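Local atomic coordinates of freshwater cyanophage protein (Microcystis phage Mic1, PDB entry 6L2W), a protein that is of unknown function but probably serves as a structural protein of a freshwater cyanophage, built on a novel fold. Residues F3-H9 with S82-K88; F18-V22 with L33-Y39; I23-K28 with V55-C59. One frame throughout, in Å; residues are numbered along the deposited sequence.

Contact 1: residues F3-H9 with S82-K88; sequences FVRLSYH and SYHLELK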
loop_
_atom_site.group_PDB
_atom_site.type_symbol
_atom_site.label_atom_id
_atom_site.label_comp_id
_atom_site.label_asym_id
_atom_site.label_seq_id
_atom_site.Cartn_x
_atom_site.Cartn_y
_atom_site.Cartn_z
ATOM N N PHE B 3 -16.626 -0.380 -0.123
ATOM C CA PHE B 3 -15.930 -0.940 1.038
ATOM C C PHE B 3 -14.617 -0.206 1.295
ATOM O O PHE B 3 -14.039 0.496 0.460
ATOM C CB PHE B 3 -15.558 -2.415 0.852
ATOM C CG PHE B 3 -16.680 -3.317 0.415
ATOM C CD1 PHE B 3 -17.342 -4.118 1.332
ATOM C CD2 PHE B 3 -17.048 -3.386 -0.918
ATOM C CE1 PHE B 3 -18.364 -4.961 0.925
ATOM C CE2 PHE B 3 -18.075 -4.226 -1.321
ATOM C CZ PHE B 3 -18.729 -5.010 -0.402
ATOM N N VAL B 4 -14.120 -0.569 2.443
ATOM C CA VAL B 4 -13.124 0.110 3.138
ATOM C C VAL B 4 -12.329 -0.953 3.913
ATOM O O VAL B 4 -12.934 -1.882 4.503
ATOM C CB VAL B 4 -13.819 1.155 4.027
ATOM C CG1 VAL B 4 -13.498 0.996 5.498
ATOM C CG2 VAL B 4 -13.561 2.554 3.507
ATOM N N ARG B 5 -10.996 -0.854 3.851
ATOM C CA ARG B 5 -10.123 -1.755 4.590
ATOM C C ARG B 5 -8.951 -0.960 5.184
ATOM O O ARG B 5 -8.367 -0.067 4.562
ATOM C CB ARG B 5 -9.609 -2.868 3.665
ATOM C CG ARG B 5 -8.760 -3.908 4.378
ATOM C CD ARG B 5 -8.558 -5.166 3.560
ATOM N NE ARG B 5 -7.694 -4.941 2.422
ATOM C CZ ARG B 5 -7.163 -5.898 1.671
ATOM N NH1 ARG B 5 -7.380 -7.176 1.948
ATOM N NH2 ARG B 5 -6.385 -5.565 0.657
ATOM N N LEU B 6 -8.568 -1.365 6.370
ATOM C CA LEU B 6 -7.546 -0.710 7.093
ATOM C C LEU B 6 -6.374 -1.677 7.215
ATOM O O LEU B 6 -6.542 -2.733 7.790
ATOM C CB LEU B 6 -8.102 -0.347 8.472
ATOM C CG LEU B 6 -7.080 0.229 9.442
ATOM C CD1 LEU B 6 -6.442 1.476 8.854
ATOM C CD2 LEU B 6 -7.713 0.528 10.798
ATOM N N SER B 7 -5.206 -1.296 6.715
ATOM C CA SER B 7 -4.055 -2.172 6.788
ATOM C C SER B 7 -2.977 -1.596 7.717
ATOM O O SER B 7 -2.900 -0.376 7.950
ATOM C CB SER B 7 -3.489 -2.451 5.419
ATOM O OG SER B 7 -4.503 -2.880 4.528
ATOM N N TYR B 8 -2.127 -2.504 8.206
ATOM C CA TYR B 8 -0.963 -2.113 8.939
ATOM C C TYR B 8 0.268 -2.743 8.273
ATOM O O TYR B 8 0.180 -3.771 7.601
ATOM C CB TYR B 8 -1.118 -2.444 10.424
ATOM C CG TYR B 8 -0.987 -3.901 10.798
ATOM C CD1 TYR B 8 0.228 -4.435 11.194
ATOM C CD2 TYR B 8 -2.090 -4.736 10.813
ATOM C CE1 TYR B 8 0.341 -5.760 11.571
ATOM C CE2 TYR B 8 -2.001 -6.063 11.192
ATOM C CZ TYR B 8 -0.779 -6.574 11.572
ATOM O OH TYR B 8 -0.690 -7.883 11.912
ATOM N N HIS B 9 1.414 -2.095 8.449
ATOM C CA HIS B 9 2.650 -2.579 7.856
ATOM C C HIS B 9 3.819 -1.819 8.456
ATOM O O HIS B 9 3.784 -0.612 8.586
ATOM C CB HIS B 9 2.651 -2.397 6.340
ATOM C CG HIS B 9 1.881 -1.194 5.914
ATOM N ND1 HIS B 9 2.168 0.062 6.398
ATOM C CD2 HIS B 9 0.834 -1.053 5.074
ATOM C CE1 HIS B 9 1.298 0.930 5.898
ATOM N NE2 HIS B 9 0.485 0.276 5.073
ATOM N N SER B 82 2.643 3.569 9.369
ATOM C CA SER B 82 2.348 2.241 9.917
ATOM C C SER B 82 1.006 1.662 9.417
ATOM O O SER B 82 0.809 0.445 9.474
ATOM C CB SER B 82 2.321 2.322 11.403
ATOM O OG SER B 82 3.594 2.647 11.915
ATOM N N TYR B 83 0.059 2.512 9.007
ATOM C CA TYR B 83 -1.301 2.083 8.654
ATOM C C TYR B 83 -1.721 2.756 7.353
ATOM O O TYR B 83 -1.282 3.832 7.035
ATOM C CB TYR B 83 -2.349 2.445 9.720
ATOM C CG TYR B 83 -1.916 2.162 11.128
ATOM C CD1 TYR B 83 -1.956 0.878 11.633
ATOM C CD2 TYR B 83 -1.394 3.157 11.923
ATOM C CE1 TYR B 83 -1.503 0.585 12.902
ATOM C CE2 TYR B 83 -0.931 2.887 13.200
ATOM C CZ TYR B 83 -0.965 1.593 13.678
ATOM O OH TYR B 83 -0.482 1.294 14.913
ATOM N N HIS B 84 -2.638 2.150 6.643
ATOM C CA HIS B 84 -3.337 2.926 5.653
ATOM C C HIS B 84 -4.746 2.385 5.463
ATOM O O HIS B 84 -5.038 1.239 5.819
ATOM C CB HIS B 84 -2.541 2.995 4.348
ATOM C CG HIS B 84 -2.715 1.817 3.462
ATOM N ND1 HIS B 84 -2.050 0.650 3.686
ATOM C CD2 HIS B 84 -3.453 1.638 2.340
ATOM C CE1 HIS B 84 -2.352 -0.211 2.718
ATOM N NE2 HIS B 84 -3.220 0.368 1.884
ATOM N N LEU B 85 -5.594 3.258 4.930
ATOM C CA LEU B 85 -6.967 2.931 4.599
ATOM C C LEU B 85 -7.121 2.856 3.075
ATOM O O LEU B 85 -6.473 3.583 2.321
ATOM C CB LEU B 85 -7.880 4.010 5.189
ATOM C CG LEU B 85 -9.371 3.792 4.962
ATOM C CD1 LEU B 85 -9.893 2.703 5.894
ATOM C CD2 LEU B 85 -10.140 5.084 5.155
ATOM N N GLU B 86 -8.034 2.012 2.634
ATOM C CA GLU B 86 -8.260 1.809 1.217
ATOM C C GLU B 86 -9.758 1.804 0.953
ATOM O O GLU B 86 -10.489 1.134 1.628
ATOM C CB GLU B 86 -7.658 0.475 0.758
ATOM C CG GLU B 86 -7.763 0.219 -0.748
ATOM C CD GLU B 86 -7.177 -1.114 -1.227
ATOM O OE1 GLU B 86 -6.504 -1.817 -0.411
ATOM O OE2 GLU B 86 -7.434 -1.475 -2.399
ATOM N N LEU B 87 -10.201 2.555 -0.024
ATOM C CA LEU B 87 -11.611 2.497 -0.391
ATOM C C LEU B 87 -11.732 1.733 -1.717
ATOM O O LEU B 87 -10.920 1.994 -2.604
ATOM C CB LEU B 87 -12.119 3.935 -0.528
ATOM C CG LEU B 87 -13.435 4.110 -1.265
ATOM C CD1 LEU B 87 -14.610 3.793 -0.363
ATOM C CD2 LEU B 87 -13.547 5.518 -1.794
ATOM N N LYS B 88 -12.721 0.830 -1.851
ATOM C CA LYS B 88 -13.041 0.200 -3.168
ATOM C C LYS B 88 -14.560 0.126 -3.397
ATOM O O LYS B 88 -15.349 0.232 -2.450
ATOM C CB LYS B 88 -12.370 -1.171 -3.304
ATOM C CG LYS B 88 -13.066 -2.363 -2.673
ATOM C CD LYS B 88 -12.587 -3.679 -3.283
ATOM C CE LYS B 88 -12.554 -4.843 -2.319
ATOM N NZ LYS B 88 -13.764 -5.695 -2.389
HETATM O O HOH W 1 -5.911 -0.885 3.532
#
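H9 reaches across to H84 with its imidazole, and the two rings meet rim to rim. From CB, the H9 side chain turns to CG, which sits between the backbone N and the carbonyl carbon (chi1 32°). That torsion swings the ring over the neighbouring strand. ND1 and CE1 then lie by the carbonyl of S82, CE1 at 3.6 Å from S82 C. NE2, the far nitrogen of the ring, hydrogen-bonds H84 ND1 at 2.9 Å; either could be the donor. The ring planes are 18° apart, close to coplanar. Y77 of the same chain stacks on H84, and Y77 of the second subunit meets H9. Strands 3-9 and 83-88 form an antiparallel pair in the central sheet. F3, R5 and S7 are in hydrogen-bonded pairs with K88, E86 and H84. V4, L6 and Y8 form non-hydrogen-bonded pairs with L87, L85 and Y83; on that face V4, L6 and L85 touch helix 51-61. There V4 CG1 touches L85 CD1 at 4.0 Å. On the other face, R5 NH2 and E86 OE1 make a long salt bridge of 3.9 Å. R5 NH1 hydrogen-bonds F42 O; E86 OE2 forms a salt bridge with R74. A water bridges S7 OG, R5 O and H84 O, donating to both carbonyls.

Contact 2: residues F18-V22 with L33-Y39; sequences FDAGV and LSEIEDY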
loop_
_atom_site.group_PDB
_atom_site.type_symbol
_atom_site.label_atom_id
_atom_site.label_comp_id
_atom_site.label_asym_id
_atom_site.label_seq_id
_atom_site.Cartn_x
_atom_site.Cartn_y
_atom_site.Cartn_z
ATOM N N PHE B 18 9.183 -8.074 8.145
ATOM C CA PHE B 18 8.048 -7.330 7.659
ATOM C C PHE B 18 6.829 -7.781 8.453
ATOM O O PHE B 18 6.550 -8.969 8.497
ATOM C CB PHE B 18 7.825 -7.592 6.165
ATOM C CG PHE B 18 6.716 -6.775 5.557
ATOM C CD1 PHE B 18 6.751 -5.390 5.606
ATOM C CD2 PHE B 18 5.651 -7.383 4.918
ATOM C CE1 PHE B 18 5.725 -4.632 5.062
ATOM C CE2 PHE B 18 4.637 -6.623 4.355
ATOM C CZ PHE B 18 4.669 -5.251 4.441
ATOM N N ASP B 19 6.137 -6.834 9.065
ATOM C CA ASP B 19 5.051 -7.131 9.984
ATOM C C ASP B 19 3.786 -6.440 9.463
ATOM O O ASP B 19 3.543 -5.284 9.826
ATOM C CB ASP B 19 5.431 -6.681 11.402
ATOM C CG ASP B 19 4.425 -7.018 12.500
ATOM O OD1 ASP B 19 3.350 -7.604 12.189
ATOM O OD2 ASP B 19 4.727 -6.708 13.669
ATOM N N ALA B 20 3.000 -7.128 8.628
ATOM C CA ALA B 20 1.801 -6.526 8.043
ATOM C C ALA B 20 0.550 -7.390 8.273
ATOM O O ALA B 20 0.626 -8.462 8.824
ATOM C CB ALA B 20 2.024 -6.264 6.573
ATOM N N GLY B 21 -0.594 -6.863 7.825
ATOM C CA GLY B 21 -1.903 -7.454 8.012
ATOM C C GLY B 21 -3.004 -6.392 7.965
ATOM O O GLY B 21 -2.785 -5.292 7.491
ATOM N N VAL B 22 -4.174 -6.734 8.507
ATOM C CA VAL B 22 -5.397 -5.967 8.395
ATOM C C VAL B 22 -5.917 -5.725 9.810
ATOM O O VAL B 22 -5.759 -6.571 10.699
ATOM C CB VAL B 22 -6.425 -6.725 7.535
ATOM C CG1 VAL B 22 -7.799 -6.086 7.569
ATOM C CG2 VAL B 22 -5.950 -6.868 6.100
ATOM N N LEU B 33 -0.662 -11.309 8.492
ATOM C CA LEU B 33 -0.600 -11.931 7.175
ATOM C C LEU B 33 -0.542 -13.449 7.281
ATOM O O LEU B 33 -1.121 -14.137 6.455
ATOM C CB LEU B 33 0.660 -11.443 6.456
ATOM C CG LEU B 33 0.484 -10.135 5.715
ATOM C CD1 LEU B 33 1.730 -9.818 4.915
ATOM C CD2 LEU B 33 -0.736 -10.214 4.816
ATOM N N SER B 34 0.218 -13.926 8.256
ATOM C CA SER B 34 0.401 -15.352 8.500
ATOM C C SER B 34 -0.947 -16.048 8.727
ATOM O O SER B 34 -1.076 -17.223 8.412
ATOM C CB SER B 34 1.287 -15.536 9.684
ATOM O OG SER B 34 0.713 -14.881 10.803
ATOM N N GLU B 35 -1.926 -15.320 9.275
ATOM C CA GLU B 35 -3.254 -15.863 9.628
ATOM C C GLU B 35 -4.291 -15.569 8.532
ATOM O O GLU B 35 -5.482 -15.781 8.765
ATOM C CB GLU B 35 -3.795 -15.253 10.933
ATOM C CG GLU B 35 -2.791 -15.159 12.077
ATOM C CD GLU B 35 -3.231 -14.304 13.262
ATOM O OE1 GLU B 35 -3.899 -14.847 14.164
ATOM O OE2 GLU B 35 -2.899 -13.091 13.294
ATOM N N ILE B 36 -3.884 -15.058 7.370
ATOM C CA ILE B 36 -4.857 -14.635 6.342
ATOM C C ILE B 36 -4.625 -15.491 5.094
ATOM O O ILE B 36 -3.518 -15.506 4.547
ATOM C CB ILE B 36 -4.745 -13.129 6.006
ATOM C CG1 ILE B 36 -5.145 -12.222 7.174
ATOM C CG2 ILE B 36 -5.560 -12.792 4.770
ATOM C CD1 ILE B 36 -4.780 -10.782 6.965
ATOM N N GLU B 37 -5.692 -16.134 4.623
ATOM C CA GLU B 37 -5.580 -17.135 3.587
ATOM C C GLU B 37 -5.884 -16.514 2.222
ATOM O O GLU B 37 -5.143 -16.757 1.267
ATOM C CB GLU B 37 -6.491 -18.322 3.897
ATOM C CG GLU B 37 -5.746 -19.649 3.888
ATOM C CD GLU B 37 -6.257 -20.627 2.847
ATOM O OE1 GLU B 37 -5.951 -20.432 1.655
ATOM O OE2 GLU B 37 -6.978 -21.563 3.228
ATOM N N ASP B 38 -6.937 -15.715 2.117
ATOM C CA ASP B 38 -7.246 -15.097 0.823
ATOM C C ASP B 38 -7.225 -13.571 1.001
ATOM O O ASP B 38 -8.267 -12.957 1.251
ATOM C CB ASP B 38 -8.554 -15.690 0.282
ATOM C CG ASP B 38 -9.111 -14.996 -0.944
ATOM O OD1 ASP B 38 -8.324 -14.374 -1.684
ATOM O OD2 ASP B 38 -10.333 -15.063 -1.129
ATOM N N TYR B 39 -6.030 -12.976 0.843
ATOM C CA TYR B 39 -5.732 -11.664 1.433
ATOM C C TYR B 39 -6.587 -10.579 0.789
ATOM O O TYR B 39 -7.133 -9.723 1.468
ATOM C CB TYR B 39 -4.256 -11.268 1.314
ATOM C CG TYR B 39 -3.969 -9.901 1.890
ATOM C CD1 TYR B 39 -3.764 -9.738 3.245
ATOM C CD2 TYR B 39 -3.969 -8.764 1.102
ATOM C CE1 TYR B 39 -3.551 -8.496 3.809
ATOM C CE2 TYR B 39 -3.750 -7.507 1.643
ATOM C CZ TYR B 39 -3.534 -7.373 3.006
ATOM O OH TYR B 39 -3.297 -6.162 3.590
#
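V22 and Y39 form the apolar centre, where one methyl meets an aromatic ring. The strand 17-23 is here covered by the irregular loop that follows strand 30-32, its partner in the antiparallel sheet. V22 CG2 lies 3.7 Å from Y39 CE1 and also packs against CZ and OH. With CG1 anti to the backbone N (chi1 171°), CG2 is the methyl turned to Y39 and I36. I36 adds a second apolar touch, its CD1 at 4.2 Å from V22 CG2. F42 of the same chain also packs on V22 and I36. Toward the start of the strand, L33 takes over. Its CD1 meets A20 CB at 3.9 Å and approaches the F18 ring at CE2, 4.4 Å away. The L33 side chain also lies along the peptide of A20, with CG 3.5 Å from A20 O. F73 of the second subunit packs on F18 and L33 and meets the Y39 ring edge-to-face, so this patch belongs to the dimer contact too. The polar edge begins where the 3-10 segment 33-35 starts. L33 N donates to A20 O at 3.1 Å, with an N-H...O angle of 143° and the donor tilted 26° from the carbonyl plane.

Contact 3: residues I23-K28 with V55-C59; sequences IDLNTK and VCEYC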
loop_
_atom_site.group_PDB
_atom_site.type_symbol
_atom_site.label_atom_id
_atom_site.label_comp_id
_atom_site.label_asym_id
_atom_site.label_seq_id
_atom_site.Cartn_x
_atom_site.Cartn_y
_atom_site.Cartn_z
ATOM N N ILE B 23 -6.461 -4.551 10.060
ATOM C CA ILE B 23 -7.129 -4.334 11.339
ATOM C C ILE B 23 -8.623 -4.506 11.079
ATOM O O ILE B 23 -9.167 -3.867 10.188
ATOM C CB ILE B 23 -6.792 -2.961 11.952
ATOM C CG1 ILE B 23 -5.294 -2.803 12.210
ATOM C CG2 ILE B 23 -7.568 -2.740 13.243
ATOM C CD1 ILE B 23 -4.834 -1.372 12.269
ATOM N N ASP B 24 -9.275 -5.417 11.789
ATOM C CA ASP B 24 -10.712 -5.602 11.526
ATOM C C ASP B 24 -11.433 -4.331 11.984
ATOM O O ASP B 24 -11.294 -3.945 13.125
ATOM C CB ASP B 24 -11.278 -6.847 12.218
ATOM C CG ASP B 24 -12.765 -7.014 11.960
ATOM O OD1 ASP B 24 -13.563 -6.196 12.524
ATOM O OD2 ASP B 24 -13.115 -7.911 11.152
ATOM N N LEU B 25 -12.196 -3.699 11.105
ATOM C CA LEU B 25 -12.805 -2.423 11.442
ATOM C C LEU B 25 -14.033 -2.583 12.360
ATOM O O LEU B 25 -14.554 -1.562 12.820
ATOM C CB LEU B 25 -13.171 -1.691 10.149
ATOM C CG LEU B 25 -12.061 -0.787 9.617
ATOM C CD1 LEU B 25 -12.407 -0.222 8.251
ATOM C CD2 LEU B 25 -11.759 0.333 10.600
ATOM N N ASN B 26 -14.488 -3.808 12.653
ATOM C CA ASN B 26 -15.553 -4.025 13.670
ATOM C C ASN B 26 -14.918 -4.216 15.049
ATOM O O ASN B 26 -15.162 -3.438 15.954
ATOM C CB ASN B 26 -16.442 -5.233 13.359
ATOM C CG ASN B 26 -17.318 -5.028 12.145
ATOM O OD1 ASN B 26 -17.294 -5.826 11.210
ATOM N ND2 ASN B 26 -18.086 -3.957 12.151
ATOM N N THR B 27 -14.086 -5.244 15.175
ATOM C CA THR B 27 -13.501 -5.613 16.474
ATOM C C THR B 27 -12.296 -4.720 16.793
ATOM O O THR B 27 -11.884 -4.645 17.949
ATOM C CB THR B 27 -13.109 -7.099 16.553
ATOM O OG1 THR B 27 -12.029 -7.191 17.480
ATOM C CG2 THR B 27 -12.653 -7.723 15.253
ATOM N N LYS B 28 -11.727 -4.065 15.779
ATOM C CA LYS B 28 -10.490 -3.274 15.910
ATOM C C LYS B 28 -9.328 -4.182 16.343
ATOM O O LYS B 28 -8.366 -3.713 16.940
ATOM C CB LYS B 28 -10.699 -2.088 16.862
ATOM C CG LYS B 28 -11.172 -0.801 16.203
ATOM C CD LYS B 28 -12.608 -0.793 15.774
ATOM C CE LYS B 28 -13.066 0.576 15.319
ATOM N NZ LYS B 28 -14.448 0.540 14.781
ATOM N N VAL B 55 -15.659 5.192 10.919
ATOM C CA VAL B 55 -14.453 4.719 10.277
ATOM C C VAL B 55 -13.448 5.880 10.224
ATOM O O VAL B 55 -12.278 5.707 10.563
ATOM C CB VAL B 55 -14.775 4.135 8.888
ATOM C CG1 VAL B 55 -13.588 4.205 7.945
ATOM C CG2 VAL B 55 -15.305 2.708 8.993
ATOM N N CYS B 56 -13.905 7.074 9.851
ATOM C CA CYS B 56 -12.964 8.190 9.716
ATOM C C CYS B 56 -12.379 8.585 11.068
ATOM O O CYS B 56 -11.226 9.027 11.147
ATOM C CB CYS B 56 -13.615 9.411 9.094
ATOM S SG CYS B 56 -13.908 9.193 7.324
ATOM N N GLU B 57 -13.177 8.428 12.103
ATOM C CA GLU B 57 -12.789 8.839 13.454
ATOM C C GLU B 57 -11.707 7.883 13.976
ATOM O O GLU B 57 -10.732 8.290 14.644
ATOM C CB GLU B 57 -14.014 8.854 14.373
ATOM C CG GLU B 57 -14.906 10.073 14.168
ATOM C CD GLU B 57 -16.039 10.266 15.175
ATOM O OE1 GLU B 57 -16.994 9.448 15.172
ATOM O OE2 GLU B 57 -15.973 11.250 15.951
ATOM N N TYR B 58 -11.877 6.606 13.681
ATOM C CA TYR B 58 -10.927 5.656 14.186
ATOM C C TYR B 58 -9.600 5.821 13.420
ATOM O O TYR B 58 -8.529 5.783 14.028
ATOM C CB TYR B 58 -11.523 4.249 14.145
ATOM C CG TYR B 58 -10.581 3.215 14.689
ATOM C CD1 TYR B 58 -10.301 3.138 16.041
ATOM C CD2 TYR B 58 -9.905 2.361 13.837
ATOM C CE1 TYR B 58 -9.398 2.209 16.540
ATOM C CE2 TYR B 58 -9.006 1.424 14.317
ATOM C CZ TYR B 58 -8.745 1.349 15.671
ATOM O OH TYR B 58 -7.857 0.410 16.125
ATOM N N CYS B 59 -9.679 6.050 12.109
ATOM C CA CYS B 59 -8.476 6.249 11.284
ATOM C C CYS B 59 -7.695 7.489 11.746
ATOM O O CYS B 59 -6.456 7.460 11.802
ATOM C CB CYS B 59 -8.839 6.369 9.804
ATOM S SG CYS B 59 -9.358 4.789 9.075
#
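K28 lays its aliphatic chain over one face of the Y58 ring, and this is the tight part of the contact. K28 CG stands 3.3 Å from Y58 CZ, over the face but offset toward the rim. It makes a CH-pi contact, 3.6 Å from the ring centroid. K28 CE follows further along, 3.7 Å from Y58 CG. The two side chains slide past each other in opposite directions, so the lysine runs back from the hydroxyl end of the ring toward the helix. The bend at chi2 of K28 (74°) sets this course. Y58 CG is anti to the backbone N (chi1 -179°), and the ring extends from helix 51-61 toward the loop. L25 makes the looser, more buried part. Its CD1 meets V55 CG2 at 4.2 Å, the two side chains crossing at about a right angle. Its CD2 is equally far from Y58 CD2. L25 also touches V4 of strand 2-12 and L45.

The solvent side, where N26 and T27 are exposed, is polar and belongs to the loop itself. D24 OD1 accepts from N26 N at 2.6 Å, an Asx turn, and from T27 N. The two donors reach it from opposite faces of the carboxylate plane. K28 NZ hydrogen-bonds L25 O at 2.9 Å. Between the loop and the helix the attraction is therefore mainly apolar. The ammonium of K28 is held by the loop carbonyl, and its long cation-pi approach to Y58 adds at most a weak pull. The methylenes of the lysine supply most of its grip on the ring.

How the contacts relate
Contact 1 lies nearest the centre of the chain, is partly buried, and joins two sheet strands mainly through backbone bonds. Contact 3 is buried, but it packs a loop onto helix 51-61 through side chains. Contact 2 lies farther out, with one backbone bond and a small apolar patch. Strand 2-12 serves all three: it pairs with strand 17-23, binding G21 of contact 2 through Y8 and I23 of contact 3 through L6. L85 of contact 1 also packs on C59 of contact 3. R5 reaches the loop of contact 2 by a weak bond to Y39 O. Contacts 1 and 2 both touch the second subunit; contact 3 does not. Contacts 2 and 3 adjoin only in sequence, at V22 and I23.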